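Local atomic coordinates of Non-structural protein 2 (Human rotavirus C, PDB entry 2GU0), a protein that probably hydrolyses nucleoside and RNA 5'-triphosphates, binds single-stranded RNA and unwinds helices without ATP while supporting rotavirus genome replication and packaging in viroplasms. Residues Ala203-Arg207 / Tyr208-Lys212; Thr268-Gly271 / Gln272-Gly275. One frame throughout, in Å; residues are numbered along the deposited sequence.

Contact 1: residues Ala203-Arg207 / Tyr208-Lys212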
loop_
_atom_site.group_PDB
_atom_site.type_symbol
_atom_site.label_atom_id
_atom_site.label_comp_id
_atom_site.label_asym_id
_atom_site.label_seq_id
_atom_site.Cartn_x
_atom_site.Cartn_y
_atom_site.Cartn_z
ATOM N N ALA A 203 38.867 10.169 -31.233
ATOM C CA ALA A 203 38.370 9.614 -32.492
ATOM C C ALA A 203 38.418 8.097 -32.432
ATOM O O ALA A 203 37.480 7.411 -32.844
ATOM C CB ALA A 203 39.225 10.114 -33.651
ATOM N N ALA A 204 39.530 7.585 -31.917
ATOM C CA ALA A 204 39.728 6.156 -31.770
ATOM C C ALA A 204 38.829 5.667 -30.650
ATOM O O ALA A 204 38.255 4.588 -30.736
ATOM C CB ALA A 204 41.177 5.864 -31.437
ATOM N N TYR A 205 38.696 6.472 -29.599
ATOM C CA TYR A 205 37.850 6.085 -28.483
ATOM C C TYR A 205 36.423 5.811 -28.924
ATOM O O TYR A 205 35.857 4.789 -28.552
ATOM C CB TYR A 205 37.812 7.154 -27.390
ATOM C CG TYR A 205 36.917 6.749 -26.240
ATOM C CD1 TYR A 205 37.398 5.960 -25.205
ATOM C CD2 TYR A 205 35.553 7.064 -26.245
ATOM C CE1 TYR A 205 36.541 5.484 -24.201
ATOM C CE2 TYR A 205 34.687 6.591 -25.252
ATOM C CZ TYR A 205 35.189 5.803 -24.239
ATOM O OH TYR A 205 34.346 5.313 -23.279
ATOM N N ILE A 206 35.828 6.709 -29.701
ATOM C CA ILE A 206 34.448 6.477 -30.112
ATOM C C ILE A 206 34.298 5.437 -31.213
ATOM O O ILE A 206 33.205 4.910 -31.427
ATOM C CB ILE A 206 33.723 7.781 -30.553
ATOM C CG1 ILE A 206 34.487 8.461 -31.686
ATOM C CG2 ILE A 206 33.550 8.715 -29.359
ATOM C CD1 ILE A 206 33.797 9.701 -32.203
ATOM N N ARG A 207 35.381 5.129 -31.917
ATOM C CA ARG A 207 35.273 4.124 -32.963
ATOM C C ARG A 207 35.037 2.780 -32.312
ATOM O O ARG A 207 34.210 1.997 -32.772
ATOM C CB ARG A 207 36.531 4.055 -33.810
ATOM C CG ARG A 207 36.530 4.967 -35.012
ATOM C CD ARG A 207 37.244 4.301 -36.182
ATOM N NE ARG A 207 36.300 3.697 -37.119
ATOM C CZ ARG A 207 36.599 2.719 -37.967
ATOM N NH1 ARG A 207 37.825 2.210 -38.004
ATOM N NH2 ARG A 207 35.664 2.256 -38.789
ATOM N N TYR A 208 35.753 2.525 -31.224
ATOM C CA TYR A 208 35.614 1.265 -30.512
ATOM C C TYR A 208 34.402 1.217 -29.559
ATOM O O TYR A 208 33.745 0.181 -29.441
ATOM C CB TYR A 208 36.910 0.961 -29.750
ATOM C CG TYR A 208 36.863 -0.323 -28.965
ATOM C CD1 TYR A 208 36.967 -1.559 -29.599
ATOM C CD2 TYR A 208 36.667 -0.303 -27.588
ATOM C CE1 TYR A 208 36.873 -2.749 -28.875
ATOM C CE2 TYR A 208 36.573 -1.480 -26.859
ATOM C CZ TYR A 208 36.673 -2.700 -27.503
ATOM O OH TYR A 208 36.559 -3.859 -26.768
ATOM N N ASN A 209 34.089 2.336 -28.906
ATOM C CA ASN A 209 32.960 2.393 -27.962
ATOM C C ASN A 209 31.581 2.714 -28.549
ATOM O O ASN A 209 30.564 2.477 -27.901
ATOM C CB ASN A 209 33.267 3.391 -26.850
ATOM C CG ASN A 209 34.279 2.862 -25.876
ATOM O OD1 ASN A 209 33.940 2.072 -24.989
ATOM N ND2 ASN A 209 35.541 3.269 -26.043
ATOM N N PHE A 210 31.551 3.273 -29.755
ATOM C CA PHE A 210 30.305 3.622 -30.427
ATOM C C PHE A 210 30.491 3.314 -31.903
ATOM O O PHE A 210 30.319 4.191 -32.747
ATOM C CB PHE A 210 30.003 5.117 -30.280
ATOM C CG PHE A 210 29.896 5.589 -28.858
ATOM C CD1 PHE A 210 31.036 5.746 -28.073
ATOM C CD2 PHE A 210 28.653 5.865 -28.298
ATOM C CE1 PHE A 210 30.942 6.167 -26.753
ATOM C CE2 PHE A 210 28.549 6.287 -26.975
ATOM C CZ PHE A 210 29.699 6.438 -26.200
ATOM N N ASN A 211 30.839 2.069 -32.219
ATOM C CA ASN A 211 31.084 1.701 -33.606
ATOM C C ASN A 211 29.864 1.816 -34.504
ATOM O O ASN A 211 30.002 2.037 -35.702
ATOM C CB ASN A 211 31.692 0.288 -33.700
ATOM C CG ASN A 211 30.647 -0.815 -33.707
ATOM O OD1 ASN A 211 30.054 -1.137 -32.677
ATOM N ND2 ASN A 211 30.423 -1.404 -34.879
ATOM N N LYS A 212 28.672 1.680 -33.934
ATOM C CA LYS A 212 27.437 1.783 -34.718
ATOM C C LYS A 212 27.074 3.236 -35.050
ATOM O O LYS A 212 26.170 3.496 -35.854
ATOM C CB LYS A 212 26.268 1.149 -33.955
ATOM C CG LYS A 212 26.255 -0.365 -33.928
ATOM C CD LYS A 212 25.040 -0.854 -33.154
ATOM C CE LYS A 212 24.836 -2.364 -33.285
ATOM N NZ LYS A 212 23.690 -2.875 -32.446
#
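Tyr208 N bonds to Ala204 O, Asn209 N to Tyr205 O at 3.0 Å and Phe210 N to Ile206 O at 2.9 Å, so i to i+4 bonding runs unbroken from residues 203-207 into 208-212 as helix 196-209 ends. The last of these bonds is more bent (138° at the hydrogen), its donor standing above the carbonyl plane, and the chain leaves helical angles at Phe210. Tyr205 O takes a second bond, from the Asn209 side chain. The first torsion (chi1 -74°) turns that amide back toward the preceding turn, and the second presents ND2 to Tyr205 O at 3.0 Å, in the amide plane. The same ND2 sits over one face of the Tyr205 ring, offset toward the rim, with amide and ring 21° from parallel. This side-chain-to-backbone bond, with a weak one from Lys212 NZ of the second subunit to Asn209 OD1, would limit the rotation of the amide. One residue further on, Phe210 CD1 lies 4.1 Å from Ile206 CG2, the two side chains crossing at about a right angle, while Tyr205 CE2 meets the edge of the Phe210 ring. This helix end belongs to a segment predicted to bind RNA. Around it, the Tyr205 ring stacks with Tyr159, and Phe210 packs edge-to-face with Tyr184. Asn211 ND2 bonds to Tyr208 O of the second subunit, reciprocally. Ile206 and Phe210 rest on Ile166 of strand 164-170, and Ala204, Arg207 and Tyr208 on helix 293-307, joining sheet, C-terminal helix and subunit interface.

Contact 2: residues Thr268-Gly271 / Gln272-Gly275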
loop_
_atom_site.group_PDB
_atom_site.type_symbol
_atom_site.label_atom_id
_atom_site.label_comp_id
_atom_site.label_asym_id
_atom_site.label_seq_id
_atom_site.Cartn_x
_atom_site.Cartn_y
_atom_site.Cartn_z
ATOM N N THR A 268 32.829 15.476 -45.904
ATOM C CA THR A 268 32.852 15.861 -47.317
ATOM C C THR A 268 31.471 16.057 -47.938
ATOM O O THR A 268 31.270 16.988 -48.721
ATOM C CB THR A 268 33.612 14.824 -48.190
ATOM O OG1 THR A 268 32.968 13.549 -48.090
ATOM C CG2 THR A 268 35.061 14.699 -47.746
ATOM N N CYS A 269 30.532 15.174 -47.613
ATOM C CA CYS A 269 29.185 15.290 -48.156
ATOM C C CYS A 269 28.640 16.678 -47.863
ATOM O O CYS A 269 28.046 17.316 -48.727
ATOM C CB CYS A 269 28.262 14.244 -47.538
ATOM S SG CYS A 269 26.511 14.511 -47.895
ATOM N N ILE A 270 28.851 17.142 -46.637
ATOM C CA ILE A 270 28.386 18.461 -46.230
ATOM C C ILE A 270 29.278 19.518 -46.864
ATOM O O ILE A 270 28.921 20.690 -46.934
ATOM C CB ILE A 270 28.383 18.603 -44.676
ATOM C CG1 ILE A 270 27.330 17.667 -44.080
ATOM C CG2 ILE A 270 28.072 20.034 -44.260
ATOM C CD1 ILE A 270 25.963 17.819 -44.707
ATOM N N GLY A 271 30.446 19.097 -47.331
ATOM C CA GLY A 271 31.342 20.030 -47.983
ATOM C C GLY A 271 30.800 20.257 -49.380
ATOM O O GLY A 271 30.720 21.390 -49.861
ATOM N N GLN A 272 30.406 19.161 -50.022
ATOM C CA GLN A 272 29.862 19.203 -51.370
ATOM C C GLN A 272 28.577 20.023 -51.447
ATOM O O GLN A 272 28.341 20.719 -52.435
ATOM C CB GLN A 272 29.592 17.785 -51.882
ATOM C CG GLN A 272 30.814 16.878 -51.882
ATOM C CD GLN A 272 30.663 15.693 -52.822
ATOM O OE1 GLN A 272 29.674 14.964 -52.773
ATOM N NE2 GLN A 272 31.650 15.497 -53.681
ATOM N N LEU A 273 27.746 19.943 -50.413
ATOM C CA LEU A 273 26.496 20.692 -50.404
ATOM C C LEU A 273 26.737 22.199 -50.294
ATOM O O LEU A 273 26.016 23.001 -50.896
ATOM C CB LEU A 273 25.608 20.216 -49.253
ATOM C CG LEU A 273 25.056 18.796 -49.389
ATOM C CD1 LEU A 273 24.225 18.442 -48.179
ATOM C CD2 LEU A 273 24.212 18.698 -50.640
ATOM N N CYS A 274 27.761 22.576 -49.534
ATOM C CA CYS A 274 28.097 23.982 -49.338
ATOM C C CYS A 274 28.761 24.600 -50.555
ATOM O O CYS A 274 28.878 25.820 -50.649
ATOM C CB CYS A 274 29.011 24.142 -48.126
ATOM S SG CYS A 274 28.184 23.793 -46.567
ATOM N N GLY A 275 29.205 23.755 -51.477
ATOM C CA GLY A 275 29.838 24.249 -52.685
ATOM C C GLY A 275 28.814 24.406 -53.792
ATOM O O GLY A 275 29.008 25.181 -54.730
#
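Ile270 and Leu273 both hold a branch anti to their own carbonyl carbon, CG1 in the isoleucine and CG in the leucine (chi1 near -67° in each), and the two side chains meet about one turn apart. The CD1 methyls of Ile270 and Leu273 touch at 3.9 Å as the chains pass at a slant, an apolar i to i+3 contact on the buried side of helix 264-275. Leu273 CG also packs against Cys269 O, so the leucine lies over the carbonyl that its own backbone N uses. Gln272 behaves similarly on another side: its CG comes to 3.2 Å from Thr268 O, the acceptor of Gln272 N, and the extended chain runs back toward the start of the helix, where OE1 makes a weak hydrogen bond to Ser285 OG. The backbone bond from Gln272 N to Thr268 O, 2.7 Å, approaches almost in line with the carbonyl. Leu273 N to Cys269 O follows at 3.1 Å. Thereafter the bonding weakens. Cys274 N shares itself between Ile270 O and Gly271 O, both weak, and Gly271 O also receives a weak bond from Gly275 N at 3.2 Å, bent to 122° at the hydrogen. Cys274 SG turns back toward Ile270, 4.4 Å from Ile270 CG2. The Ile270 side chain lies about 7 Å from that of Gly219, predicted to bind ATP. The buried side faces helix 231-243, with Ile270 on Leu238 and Leu273 on Asp239; Cys269 packs on Ala282 of helix 279-282 and, with Thr268, against helix 285-288, all within the C-terminal HIT-related part.

Both contacts are local and lie in the C-terminal, HIT-related part of the protein, in series along the chain with neither nesting nor crossing. Contact 1 comes first, at the end of helix 196-209, where the chain turns into strand 213-216 of the five-stranded antiparallel sheet. The chain then passes through strand 222-227 and helix 231-243 before reaching contact 2 in helix 264-275. Neither closes a long loop. The centres of contacts 1 and 2 are about 24 Å apart, and the nearest atoms of contacts 1 and 2 are about 15 Å apart. Contact 1 ties the sheet to helix 293-307 and a second subunit, whereas contact 2 joins helix 231-243 to the short helices 279-282 and 285-288.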